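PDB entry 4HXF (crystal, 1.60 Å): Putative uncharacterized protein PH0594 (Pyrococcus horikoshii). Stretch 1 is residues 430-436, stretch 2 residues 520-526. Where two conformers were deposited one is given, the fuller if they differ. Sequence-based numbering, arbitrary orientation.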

ATOM      1  N   LEU A 430      17.190  35.893 -42.537  1.00 16.16           N
ATOM      2  CA  LEU A 430      16.009  35.183 -43.146  1.00 14.72           C
ATOM      3  C   LEU A 430      16.402  34.771 -44.618  1.00 13.93           C
ATOM      4  O   LEU A 430      16.988  35.543 -45.396  1.00 14.55           O
ATOM      5  CB  LEU A 430      14.783  36.099 -43.184  1.00 15.34           C
ATOM      6  CG  LEU A 430      14.268  36.626 -41.799  1.00 15.32           C
ATOM      7  CD1 LEU A 430      12.943  37.330 -42.042  1.00 18.19           C
ATOM      8  CD2 LEU A 430      14.176  35.544 -40.743  1.00 15.62           C
ATOM      9  N   GLU A 431      16.156  33.490 -44.885  1.00 14.11           N
ATOM     10  CA  GLU A 431      16.496  32.811 -46.124  1.00 13.88           C
ATOM     11  C   GLU A 431      17.996  32.658 -46.318  1.00 14.48           C
ATOM     12  O   GLU A 431      18.430  32.276 -47.392  1.00 15.95           O
ATOM     13  CB  GLU A 431      15.843  33.453 -47.414  1.00 15.80           C
ATOM     14  CG  GLU A 431      14.325  33.570 -47.291  1.00 15.54           C
ATOM     15  CD  GLU A 431      13.722  34.033 -48.610  1.00 20.83           C
ATOM     16  OE1 GLU A 431      13.339  35.215 -48.646  1.00 20.01           O
ATOM     17  OE2 GLU A 431      13.745  33.298 -49.633  1.00 20.50           O
ATOM     18  N   ARG A 432      18.792  32.942 -45.286  1.00 13.12           N
ATOM     19  CA  ARG A 432      20.265  32.919 -45.378  1.00 14.20           C
ATOM     20  C   ARG A 432      20.932  32.157 -44.262  1.00 13.92           C
ATOM     21  O   ARG A 432      22.105  32.371 -43.946  1.00 13.98           O
ATOM     22  CB  ARG A 432      20.846  34.373 -45.426  1.00 14.97           C
ATOM     23  CG  ARG A 432      20.228  35.289 -46.425  1.00 20.02           C
ATOM     24  CD  ARG A 432      20.644  34.942 -47.758  1.00 23.91           C
ATOM     25  NE  ARG A 432      22.061  35.341 -48.068  1.00 23.52           N
ATOM     26  CZ  ARG A 432      22.559  34.987 -49.261  1.00 26.99           C
ATOM     27  NH1 ARG A 432      21.769  34.307 -50.140  1.00 27.82           N
ATOM     28  NH2 ARG A 432      23.830  35.145 -49.546  1.00 22.02           N
ATOM     29  N   THR A 433      20.192  31.276 -43.644  1.00 13.51           N
ATOM     30  CA  THR A 433      20.806  30.440 -42.553  1.00 13.59           C
ATOM     31  C   THR A 433      22.027  29.617 -43.034  1.00 15.10           C
ATOM     32  O   THR A 433      21.941  28.984 -44.055  1.00 13.27           O
ATOM     33  CB  THR A 433      19.802  29.444 -42.021  1.00 13.75           C
ATOM     34  OG1 THR A 433      19.279  28.583 -43.048  1.00 14.66           O
ATOM     35  CG2 THR A 433      18.622  30.131 -41.273  1.00 12.89           C
ATOM     36  N   GLY A 434      23.129  29.747 -42.331  1.00 15.40           N
ATOM     37  CA  GLY A 434      24.363  28.995 -42.710  1.00 13.77           C
ATOM     38  C   GLY A 434      25.238  29.762 -43.676  1.00 16.19           C
ATOM     39  O   GLY A 434      26.335  29.345 -44.022  1.00 16.00           O
ATOM     40  N   LEU A 435      24.786  30.949 -44.124  1.00 14.74           N
ATOM     41  CA  LEU A 435      25.525  31.716 -45.116  1.00 15.58           C
ATOM     42  C   LEU A 435      26.312  32.807 -44.411  1.00 16.11           C
ATOM     43  O   LEU A 435      27.315  32.501 -43.793  1.00 16.36           O
ATOM     44  CB  LEU A 435      24.578  32.233 -46.248  1.00 15.07           C
ATOM     45  CG  LEU A 435      23.760  31.146 -46.978  1.00 15.36           C
ATOM     46  CD1 LEU A 435      22.897  31.727 -48.085  1.00 15.87           C
ATOM     47  CD2 LEU A 435      24.739  30.046 -47.505  1.00 16.10           C
ATOM     48  N   GLU A 436      25.868  34.047 -44.453  1.00 16.30           N
ATOM     49  CA  GLU A 436      26.667  35.124 -43.791  1.00 16.38           C
ATOM     50  C   GLU A 436      26.798  34.910 -42.278  1.00 15.37           C
ATOM     51  O   GLU A 436      27.832  35.237 -41.684  1.00 15.74           O
ATOM     52  CB  GLU A 436      26.081  36.496 -44.083  1.00 17.27           C
ATOM     53  CG  GLU A 436      26.188  37.002 -45.501  1.00 18.32           C
ATOM     54  CD  GLU A 436      25.167  36.352 -46.434  1.00 19.84           C
ATOM     55  OE1 GLU A 436      24.051  35.884 -46.067  1.00 18.81           O
ATOM     56  OE2 GLU A 436      25.478  36.291 -47.625  1.00 23.95           O
ATOM     57  N   GLU A 520      14.338  24.988 -53.147  1.00 16.72           N
ATOM     58  CA  GLU A 520      15.643  24.314 -53.045  0.50 16.61           C
ATOM     59  C   GLU A 520      16.445  24.719 -51.810  1.00 16.15           C
ATOM     60  O   GLU A 520      17.334  23.978 -51.384  1.00 17.30           O
ATOM     61  CB  GLU A 520      16.459  24.506 -54.330  0.50 16.63           C
ATOM     62  CG  GLU A 520      15.724  23.975 -55.552  0.50 17.18           C
ATOM     63  N   ASN A 521      16.112  25.838 -51.192  1.00 17.60           N
ATOM     64  CA  ASN A 521      16.895  26.217 -50.019  1.00 18.73           C
ATOM     65  C   ASN A 521      16.723  25.229 -48.841  1.00 15.21           C
ATOM     66  O   ASN A 521      17.557  25.137 -47.970  1.00 15.44           O
ATOM     67  CB  ASN A 521      16.581  27.637 -49.504  1.00 22.53           C
ATOM     68  CG  ASN A 521      17.382  28.683 -50.288  1.00 31.43           C
ATOM     69  OD1 ASN A 521      18.458  28.405 -50.752  1.00 30.39           O
ATOM     70  ND2 ASN A 521      16.731  29.834 -50.613  1.00 35.22           N
ATOM     71  N   TYR A 522      15.623  24.477 -48.830  1.00 15.41           N
ATOM     72  CA  TYR A 522      15.381  23.525 -47.789  1.00 15.45           C
ATOM     73  C   TYR A 522      16.372  22.359 -47.793  1.00 15.72           C
ATOM     74  O   TYR A 522      16.575  21.718 -46.763  1.00 20.16           O
ATOM     75  CB  TYR A 522      13.930  22.989 -47.869  1.00 13.98           C
ATOM     76  CG  TYR A 522      12.998  23.992 -47.205  1.00 14.59           C
ATOM     77  CD1 TYR A 522      12.560  25.159 -47.886  1.00 13.26           C
ATOM     78  CD2 TYR A 522      12.543  23.820 -45.947  1.00 13.52           C
ATOM     79  CE1 TYR A 522      11.703  26.036 -47.282  1.00 15.68           C
ATOM     80  CE2 TYR A 522      11.708  24.751 -45.314  1.00 14.20           C
ATOM     81  CZ  TYR A 522      11.273  25.856 -46.017  1.00 14.56           C
ATOM     82  OH  TYR A 522      10.492  26.786 -45.360  1.00 13.82           O
ATOM     83  N   ARG A 523      16.942  22.082 -48.972  1.00 15.50           N
ATOM     84  CA  ARG A 523      18.042  21.120 -49.062  1.00 17.65           C
ATOM     85  C   ARG A 523      19.389  21.820 -49.029  1.00 17.23           C
ATOM     86  O   ARG A 523      20.303  21.376 -48.314  1.00 16.14           O
ATOM     87  CB  ARG A 523      17.936  20.362 -50.403  1.00 20.83           C
ATOM     88  CG  ARG A 523      16.840  19.261 -50.386  1.00 32.37           C
ATOM     89  CD  ARG A 523      16.602  18.813 -51.849  1.00 45.56           C
ATOM     90  NE  ARG A 523      17.883  18.281 -52.374  1.00 48.28           N
ATOM     91  CZ  ARG A 523      18.202  16.971 -52.418  1.00 53.86           C
ATOM     92  NH1 ARG A 523      17.298  15.991 -52.081  1.00 54.24           N
ATOM     93  NH2 ARG A 523      19.424  16.635 -52.860  1.00 40.29           N
ATOM     94  N   LYS A 524      19.534  22.934 -49.752  1.00 16.86           N
ATOM     95  CA  LYS A 524      20.784  23.623 -49.851  1.00 17.49           C
ATOM     96  C   LYS A 524      21.364  24.093 -48.499  1.00 14.79           C
ATOM     97  O   LYS A 524      22.598  24.100 -48.338  1.00 14.75           O
ATOM     98  CB  LYS A 524      20.724  24.881 -50.790  1.00 21.73           C
ATOM     99  CG  LYS A 524      21.965  25.736 -50.820  1.00 32.06           C
ATOM    100  CD  LYS A 524      21.860  27.055 -51.662  1.00 43.78           C
ATOM    101  CE  LYS A 524      23.001  28.055 -51.292  1.00 45.22           C
ATOM    102  NZ  LYS A 524      22.826  29.454 -51.849  1.00 43.28           N
ATOM    103  N   LEU A 525      20.507  24.524 -47.599  1.00 14.90           N
ATOM    104  CA  LEU A 525      20.973  24.991 -46.333  1.00 13.20           C
ATOM    105  C   LEU A 525      20.826  23.979 -45.171  1.00 13.14           C
ATOM    106  O   LEU A 525      20.871  24.349 -43.992  1.00 13.76           O
ATOM    107  CB  LEU A 525      20.267  26.276 -45.959  1.00 14.75           C
ATOM    108  CG  LEU A 525      20.410  27.306 -47.076  1.00 15.38           C
ATOM    109  CD1 LEU A 525      19.491  28.527 -46.693  1.00 16.65           C
ATOM    110  CD2 LEU A 525      21.883  27.674 -47.358  1.00 15.35           C
ATOM    111  N   SER A 526      20.676  22.678 -45.516  1.00 12.92           N
ATOM    112  CA  SER A 526      20.492  21.649 -44.521  1.00 12.14           C
ATOM    113  C   SER A 526      21.735  20.782 -44.377  1.00 12.96           C
ATOM    114  O   SER A 526      22.161  20.167 -45.366  1.00 13.69           O
ATOM    115  CB  SER A 526      19.301  20.738 -44.935  1.00 12.90           C
ATOM    116  OG  SER A 526      18.023  21.420 -44.729  1.00 13.16           O
TER
HETATM  117  O   HOH W   1      14.223  30.637 -49.599  1.00 19.82           O

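What holds the two stretches together when no direct hydrogen bond joins them? Packing does most of the work, and its centre is Leu525, the first residue after the helix to leave helical backbone angles. Its CA-to-CB bond points toward stretch 1, and with chi1 m and chi2 t, a staggered pair common in leucine, the isobutyl group extends into the other stretch. Leu525 CD2 lies 3.7 Å from Leu435 CD2 and 3.6 Å from the carbonyl O of Thr433, while Leu525 CD1 lies 3.7 Å from Thr433 OG1 and 4.0 Å from Glu431 O. The two methyl groups thus touch both polar and apolar atoms, and Leu525 has the largest area covered by the opposing stretch, 83 Å² of the 246 Å² buried on both sides together.

How does stretch 1 shape itself to receive this leucine? A type II turn runs from Arg432 to Leu435, closed by the backbone hydrogen bond from Leu435 N to Arg432 O at 3.0 Å. Gly434 sits in it with phi 90° and psi -4°, where a CB would be jammed against the carbonyl O of Thr433; glycine escapes that strain. Thr433 adopts chi1 p, and Leu435 is m,t like Leu525. The CA-to-CB bond of Leu435 runs sideways, but the end of its side chain comes nearer, so that the two m,t leucines meet through their CD2 methyl groups.

What does Arg432 do, with its CA-to-CB bond pointing away from stretch 2? The end of its side chain comes nearer but stays out of contact, and three successive m torsions fold the chain so that the guanidinium meets Glu436. Arg432 NE donates to Glu436 OE1 at 2.9 Å and Arg432 NH2 to Glu436 OE2 at 2.8 Å, the latter nearly straight at 177°. Glu436 answers with chi1 m and chi2 p, presenting both carboxylate oxygens. This paired salt bridge spans the turn within stretch 1.

How do the polar side chains take part? The CA atoms of Glu431 and Asn521 lie 7.7 Å apart across the stretches, and a water joins their side chains: its O donates to Glu431 OE2 at 2.7 Å and accepts from Asn521 ND2 at 2.8 Å. The m,t chain of Glu431 carries its carboxylate out to this water, while Asn521, chi1 m, points its CA-to-CB bond toward stretch 1. Lys524 is extended, all four torsions t, and its long aliphatic chain brings Lys524 NZ to 4.4 Å from Leu435 CD1, a loose contact that suits an exposed lysine.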